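Local coordinates for protein collagen adhesin (Staphylococcus aureus, PDB 2F68) that binds collagen as a surface adhesin of the bacterium, probably by wrapping its two domains around the rope-like ligand in a 'collagen hug', at residues A[265-276]-A[288-297]. Residues are numbered along the deposited sequence; the frame is centred on the assembly and turned at random.
Sequences EQQKEFVNNSQA and GKSFNHTVHN
Gln267 O takes a hydrogen bond from the side-chain amide of Asn297, ND2 to O 3.0 Å, noticeably bent at the hydrogen. Asn297 reaches it because its CG stands opposite the backbone N (chi1 -160°), which carries ND2 out to the Gln267 carbonyl, while its own backbone N binds Lys268 O and starts the antiparallel ladder of strands 269-276 and 293-296. On the face carrying Glu269, the carboxylate runs alongside the His296 ring, their planes nearly perpendicular at 87°, with OE2 3.6 Å from NE2, and the Glu269 chain also rests on Thr294 CG2. Phe270 forms a reciprocal backbone pair with Val295 and, on the other face, presents its ring edge to the Asn297 amide, CE2 to CG 3.6 Å. Val271 lies beside Thr294, methyl CG2 against methyl CG2 at 3.8 Å. Asn272 pairs with His293 through two backbone bonds; its buried amide is held by Tyr258 and Asp188. Ser274 O accepts a hydrogen bond from Phe291 N, and its OG, turned between N and carbonyl carbon (chi1 64°), donates to Phe291 O at 2.7 Å; Tyr153 also bonds this hydroxyl. Ala276 CB touches Phe291 CE1, and Gly288 with Lys289 opposite Ala276 makes a G1 beta bulge. Main-chain bonds thus zip this hairpin of the collagen-binding domain, while Asn297 and Ser274 add side-chain ties where regular pairing stops or breaks.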
ATOM      1  N   GLU A 265      -2.621  -9.429  11.508  1.00 38.77           N
ATOM      2  CA  GLU A 265      -3.181  -9.488  10.153  1.00 41.70           C
ATOM      3  C   GLU A 265      -4.611  -8.956  10.065  1.00 40.62           C
ATOM      4  O   GLU A 265      -4.990  -8.345   9.065  1.00 41.46           O
ATOM      5  CB  GLU A 265      -3.127 -10.921   9.610  1.00 42.05           C
ATOM      6  CG  GLU A 265      -1.724 -11.426   9.288  1.00 45.71           C
ATOM      7  CD  GLU A 265      -1.716 -12.839   8.725  1.00 46.91           C
ATOM      8  OE1 GLU A 265      -2.430 -13.710   9.268  1.00 52.48           O
ATOM      9  OE2 GLU A 265      -0.986 -13.080   7.741  1.00 50.98           O
ATOM     10  N   GLN A 266      -5.394  -9.190  11.117  1.00 39.88           N
ATOM     11  CA  GLN A 266      -6.805  -8.802  11.149  1.00 39.52           C
ATOM     12  C   GLN A 266      -7.042  -7.340  11.541  1.00 37.92           C
ATOM     13  O   GLN A 266      -8.178  -6.860  11.495  1.00 37.01           O
ATOM     14  CB  GLN A 266      -7.598  -9.738  12.073  1.00 40.83           C
ATOM     15  CG  GLN A 266      -8.163 -10.981  11.385  1.00 42.54           C
ATOM     16  CD  GLN A 266      -7.092 -11.953  10.914  1.00 46.63           C
ATOM     17  OE1 GLN A 266      -6.157 -12.274  11.648  1.00 51.59           O
ATOM     18  NE2 GLN A 266      -7.232 -12.432   9.682  1.00 47.40           N
ATOM     19  N   GLN A 267      -5.972  -6.642  11.920  1.00 35.78           N
ATOM     20  CA  GLN A 267      -6.058  -5.233  12.304  1.00 34.35           C
ATOM     21  C   GLN A 267      -6.376  -4.353  11.097  1.00 33.17           C
ATOM     22  O   GLN A 267      -5.728  -4.457  10.054  1.00 34.00           O
ATOM     23  CB  GLN A 267      -4.760  -4.779  12.982  1.00 33.62           C
ATOM     24  CG  GLN A 267      -4.856  -3.427  13.682  1.00 34.31           C
ATOM     25  CD  GLN A 267      -3.700  -3.171  14.633  1.00 33.13           C
ATOM     26  OE1 GLN A 267      -3.439  -3.962  15.540  1.00 33.81           O
ATOM     27  NE2 GLN A 267      -3.010  -2.055  14.436  1.00 28.72           N
ATOM     28  N   LYS A 268      -7.380  -3.492  11.254  1.00 32.10           N
ATOM     29  CA  LYS A 268      -7.873  -2.649  10.163  1.00 33.42           C
ATOM     30  C   LYS A 268      -7.032  -1.393   9.945  1.00 31.86           C
ATOM     31  O   LYS A 268      -6.838  -0.964   8.806  1.00 29.46           O
ATOM     32  CB  LYS A 268      -9.336  -2.258  10.405  1.00 33.76           C
ATOM     33  CG  LYS A 268     -10.325  -3.410  10.294  1.00 36.33           C
ATOM     34  CD  LYS A 268     -11.746  -2.941  10.560  1.00 37.35           C
ATOM     35  CE  LYS A 268     -12.736  -4.090  10.458  1.00 42.13           C
ATOM     36  NZ  LYS A 268     -14.132  -3.644  10.718  1.00 45.89           N
ATOM     37  N   GLU A 269      -6.542  -0.809  11.036  1.00 30.80           N
ATOM     38  CA  GLU A 269      -5.780   0.438  10.972  1.00 31.67           C
ATOM     39  C   GLU A 269      -4.411   0.323  11.637  1.00 29.18           C
ATOM     40  O   GLU A 269      -4.287  -0.220  12.736  1.00 28.46           O
ATOM     41  CB  GLU A 269      -6.572   1.584  11.611  1.00 31.83           C
ATOM     42  CG  GLU A 269      -7.760   2.070  10.788  1.00 36.21           C
ATOM     43  CD  GLU A 269      -8.494   3.242  11.426  1.00 34.78           C
ATOM     44  OE1 GLU A 269      -8.010   3.784  12.444  1.00 40.28           O
ATOM     45  OE2 GLU A 269      -9.560   3.625  10.902  1.00 43.79           O
ATOM     46  N   PHE A 270      -3.391   0.838  10.954  1.00 26.12           N
ATOM     47  CA  PHE A 270      -2.038   0.898  11.500  1.00 24.89           C
ATOM     48  C   PHE A 270      -1.642   2.353  11.730  1.00 23.86           C
ATOM     49  O   PHE A 270      -1.520   3.135  10.782  1.00 22.80           O
ATOM     50  CB  PHE A 270      -1.042   0.188  10.577  1.00 24.58           C
ATOM     51  CG  PHE A 270      -1.333  -1.275  10.386  1.00 24.97           C
ATOM     52  CD1 PHE A 270      -0.925  -2.210  11.334  1.00 25.04           C
ATOM     53  CD2 PHE A 270      -2.022  -1.719   9.261  1.00 25.44           C
ATOM     54  CE1 PHE A 270      -1.197  -3.564  11.163  1.00 26.76           C
ATOM     55  CE2 PHE A 270      -2.298  -3.072   9.082  1.00 28.96           C
ATOM     56  CZ  PHE A 270      -1.886  -3.995  10.035  1.00 27.31           C
ATOM     57  N   VAL A 271      -1.453   2.704  12.998  1.00 22.60           N
ATOM     58  CA  VAL A 271      -1.239   4.093  13.405  1.00 21.56           C
ATOM     59  C   VAL A 271       0.216   4.351  13.796  1.00 21.04           C
ATOM     60  O   VAL A 271       0.869   3.503  14.405  1.00 21.18           O
ATOM     61  CB  VAL A 271      -2.172   4.492  14.586  1.00 21.44           C
ATOM     62  CG1 VAL A 271      -2.223   6.007  14.753  1.00 21.83           C
ATOM     63  CG2 VAL A 271      -3.580   3.942  14.382  1.00 23.57           C
ATOM     64  N   ASN A 272       0.709   5.530  13.425  1.00 20.90           N
ATOM     65  CA  ASN A 272       2.016   6.011  13.855  1.00 20.01           C
ATOM     66  C   ASN A 272       1.887   7.444  14.364  1.00 20.24           C
ATOM     67  O   ASN A 272       1.284   8.293  13.702  1.00 20.13           O
ATOM     68  CB  ASN A 272       3.029   5.914  12.709  1.00 20.53           C
ATOM     69  CG  ASN A 272       4.445   6.287  13.129  1.00 20.93           C
ATOM     70  OD1 ASN A 272       5.202   6.853  12.341  1.00 27.60           O
ATOM     71  ND2 ASN A 272       4.811   5.965  14.365  1.00 19.56           N
ATOM     72  N   ASN A 273       2.437   7.700  15.548  1.00 19.14           N
ATOM     73  CA  ASN A 273       2.328   9.007  16.194  1.00 19.63           C
ATOM     74  C   ASN A 273       3.683   9.683  16.378  1.00 19.03           C
ATOM     75  O   ASN A 273       4.686   9.014  16.622  1.00 18.06           O
ATOM     76  CB  ASN A 273       1.618   8.879  17.546  1.00 19.59           C
ATOM     77  CG  ASN A 273       0.199   8.337  17.420  1.00 22.93           C
ATOM     78  OD1 ASN A 273      -0.493   8.586  16.431  1.00 24.18           O
ATOM     79  ND2 ASN A 273      -0.240   7.599  18.433  1.00 24.35           N
ATOM     80  N   SER A 274       3.703  11.010  16.258  1.00 18.69           N
ATOM     81  CA  SER A 274       4.935  11.787  16.419  1.00 18.34           C
ATOM     82  C   SER A 274       4.687  13.199  16.948  1.00 17.91           C
ATOM     83  O   SER A 274       3.678  13.829  16.624  1.00 18.21           O
ATOM     84  CB  SER A 274       5.714  11.847  15.102  1.00 17.80           C
ATOM     85  OG  SER A 274       4.981  12.529  14.100  1.00 18.55           O
ATOM     86  N   GLN A 275       5.624  13.682  17.763  1.00 20.30           N
ATOM     87  CA  GLN A 275       5.585  15.042  18.303  1.00 18.85           C
ATOM     88  C   GLN A 275       6.821  15.814  17.845  1.00 20.74           C
ATOM     89  O   GLN A 275       7.914  15.249  17.765  1.00 20.67           O
ATOM     90  CB  GLN A 275       5.507  15.024  19.832  1.00 19.88           C
ATOM     91  CG  GLN A 275       4.247  14.374  20.408  1.00 18.59           C
ATOM     92  CD  GLN A 275       4.351  12.859  20.518  1.00 21.39           C
ATOM     93  OE1 GLN A 275       5.371  12.321  20.951  1.00 21.43           O
ATOM     94  NE2 GLN A 275       3.286  12.166  20.131  1.00 21.16           N
ATOM     95  N   ALA A 276       6.646  17.101  17.556  1.00 19.30           N
ATOM     96  CA  ALA A 276       7.718  17.912  16.977  1.00 19.78           C
ATOM     97  C   ALA A 276       8.064  19.158  17.792  1.00 19.70           C
ATOM     98  O   ALA A 276       7.177  19.875  18.260  1.00 19.70           O
ATOM     99  CB  ALA A 276       7.372  18.296  15.544  1.00 19.42           C
ATOM    100  N   GLY A 288       5.980  20.524  20.805  1.00 25.03           N
ATOM    101  CA  GLY A 288       5.291  19.248  20.983  1.00 24.44           C
ATOM    102  C   GLY A 288       3.946  19.148  20.292  1.00 26.08           C
ATOM    103  O   GLY A 288       2.986  18.630  20.868  1.00 26.57           O
ATOM    104  N   LYS A 289       3.874  19.643  19.057  1.00 25.42           N
ATOM    105  CA  LYS A 289       2.658  19.543  18.254  1.00 25.68           C
ATOM    106  C   LYS A 289       2.561  18.155  17.628  1.00 24.81           C
ATOM    107  O   LYS A 289       3.562  17.599  17.171  1.00 24.57           O
ATOM    108  CB  LYS A 289       2.633  20.625  17.170  1.00 25.55           C
ATOM    109  CG  LYS A 289       1.275  20.837  16.515  1.00 28.65           C
ATOM    110  CD  LYS A 289       1.332  21.930  15.458  1.00 27.60           C
ATOM    111  CE  LYS A 289      -0.004  22.097  14.747  1.00 28.60           C
ATOM    112  NZ  LYS A 289      -0.334  20.940  13.866  1.00 37.96           N
ATOM    113  N   SER A 290       1.349  17.602  17.614  1.00 25.28           N
ATOM    114  CA  SER A 290       1.112  16.257  17.097  1.00 24.00           C
ATOM    115  C   SER A 290       1.032  16.224  15.575  1.00 24.06           C
ATOM    116  O   SER A 290       0.348  17.043  14.957  1.00 23.22           O
ATOM    117  CB  SER A 290      -0.167  15.671  17.700  1.00 24.57           C
ATOM    118  OG  SER A 290      -0.047  15.522  19.102  1.00 28.90           O
ATOM    119  N   PHE A 291       1.748  15.270  14.983  1.00 23.44           N
ATOM    120  CA  PHE A 291       1.704  15.028  13.544  1.00 21.92           C
ATOM    121  C   PHE A 291       1.555  13.529  13.291  1.00 21.57           C
ATOM    122  O   PHE A 291       2.540  12.822  13.070  1.00 21.53           O
ATOM    123  CB  PHE A 291       2.957  15.583  12.857  1.00 22.28           C
ATOM    124  CG  PHE A 291       3.087  17.080  12.943  1.00 22.06           C
ATOM    125  CD1 PHE A 291       3.860  17.668  13.939  1.00 22.00           C
ATOM    126  CD2 PHE A 291       2.437  17.901  12.027  1.00 23.81           C
ATOM    127  CE1 PHE A 291       3.984  19.053  14.023  1.00 25.93           C
ATOM    128  CE2 PHE A 291       2.553  19.288  12.103  1.00 24.65           C
ATOM    129  CZ  PHE A 291       3.329  19.864  13.102  1.00 24.88           C
ATOM    130  N   ASN A 292       0.312  13.056  13.333  1.00 21.11           N
ATOM    131  CA  ASN A 292       0.013  11.625  13.267  1.00 21.87           C
ATOM    132  C   ASN A 292      -0.495  11.186  11.895  1.00 23.28           C
ATOM    133  O   ASN A 292      -1.033  11.995  11.134  1.00 22.83           O
ATOM    134  CB  ASN A 292      -1.009  11.240  14.346  1.00 21.24           C
ATOM    135  CG  ASN A 292      -0.728  11.893  15.696  1.00 22.55           C
ATOM    136  OD1 ASN A 292      -1.638  12.416  16.340  1.00 25.76           O
ATOM    137  ND2 ASN A 292       0.530  11.866  16.127  1.00 18.79           N
ATOM    138  N   HIS A 293      -0.322   9.901  11.589  1.00 23.20           N
ATOM    139  CA  HIS A 293      -0.817   9.322  10.340  1.00 23.90           C
ATOM    140  C   HIS A 293      -1.316   7.893  10.537  1.00 24.09           C
ATOM    141  O   HIS A 293      -0.744   7.126  11.317  1.00 23.50           O
ATOM    142  CB  HIS A 293       0.261   9.361   9.256  1.00 23.33           C
ATOM    143  CG  HIS A 293      -0.273   9.182   7.869  1.00 24.70           C
ATOM    144  ND1 HIS A 293      -0.297   7.959   7.233  1.00 25.93           N
ATOM    145  CD2 HIS A 293      -0.812  10.069   7.001  1.00 22.78           C
ATOM    146  CE1 HIS A 293      -0.825   8.103   6.030  1.00 24.83           C
ATOM    147  NE2 HIS A 293      -1.145   9.374   5.864  1.00 26.94           N
ATOM    148  N   THR A 294      -2.383   7.548   9.820  1.00 23.57           N
ATOM    149  CA  THR A 294      -2.999   6.226   9.913  1.00 24.23           C
ATOM    150  C   THR A 294      -3.101   5.578   8.532  1.00 24.13           C
ATOM    151  O   THR A 294      -3.616   6.183   7.588  1.00 22.89           O
ATOM    152  CB  THR A 294      -4.402   6.304  10.564  1.00 24.62           C
ATOM    153  OG1 THR A 294      -4.341   7.106  11.750  1.00 24.87           O
ATOM    154  CG2 THR A 294      -4.914   4.915  10.924  1.00 25.01           C
ATOM    155  N   VAL A 295      -2.602   4.348   8.426  1.00 23.76           N
ATOM    156  CA  VAL A 295      -2.655   3.585   7.179  1.00 24.14           C
ATOM    157  C   VAL A 295      -3.650   2.432   7.313  1.00 24.48           C
ATOM    158  O   VAL A 295      -3.531   1.596   8.212  1.00 24.21           O
ATOM    159  CB  VAL A 295      -1.257   3.050   6.765  1.00 24.00           C
ATOM    160  CG1 VAL A 295      -1.340   2.239   5.475  1.00 23.75           C
ATOM    161  CG2 VAL A 295      -0.273   4.198   6.601  1.00 21.53           C
ATOM    162  N   HIS A 296      -4.631   2.403   6.413  1.00 24.77           N
ATOM    163  CA  HIS A 296      -5.662   1.369   6.413  1.00 27.13           C
ATOM    164  C   HIS A 296      -5.164   0.078   5.770  1.00 26.89           C
ATOM    165  O   HIS A 296      -4.470   0.108   4.750  1.00 26.87           O
ATOM    166  CB  HIS A 296      -6.921   1.863   5.695  1.00 27.92           C
ATOM    167  CG  HIS A 296      -7.557   3.054   6.341  1.00 30.14           C
ATOM    168  ND1 HIS A 296      -7.301   4.346   5.937  1.00 36.67           N
ATOM    169  CD2 HIS A 296      -8.437   3.148   7.366  1.00 34.52           C
ATOM    170  CE1 HIS A 296      -7.997   5.185   6.684  1.00 33.88           C
ATOM    171  NE2 HIS A 296      -8.694   4.484   7.559  1.00 35.40           N
ATOM    172  N   ASN A 297      -5.525  -1.049   6.377  1.00 26.72           N
ATOM    173  CA  ASN A 297      -5.152  -2.368   5.872  1.00 27.53           C
ATOM    174  C   ASN A 297      -5.986  -2.762   4.655  1.00 27.85           C
ATOM    175  O   ASN A 297      -7.135  -2.337   4.516  1.00 27.14           O
ATOM    176  CB  ASN A 297      -5.293  -3.420   6.977  1.00 27.56           C
ATOM    177  CG  ASN A 297      -4.482  -4.681   6.703  1.00 30.46           C
ATOM    178  OD1 ASN A 297      -3.691  -4.742   5.759  1.00 32.04           O
ATOM    179  ND2 ASN A 297      -4.675  -5.695   7.540  1.00 31.10           N
TER
HETATM  180  O   HOH W   1       0.142  12.376  18.887  1.00 21.43           O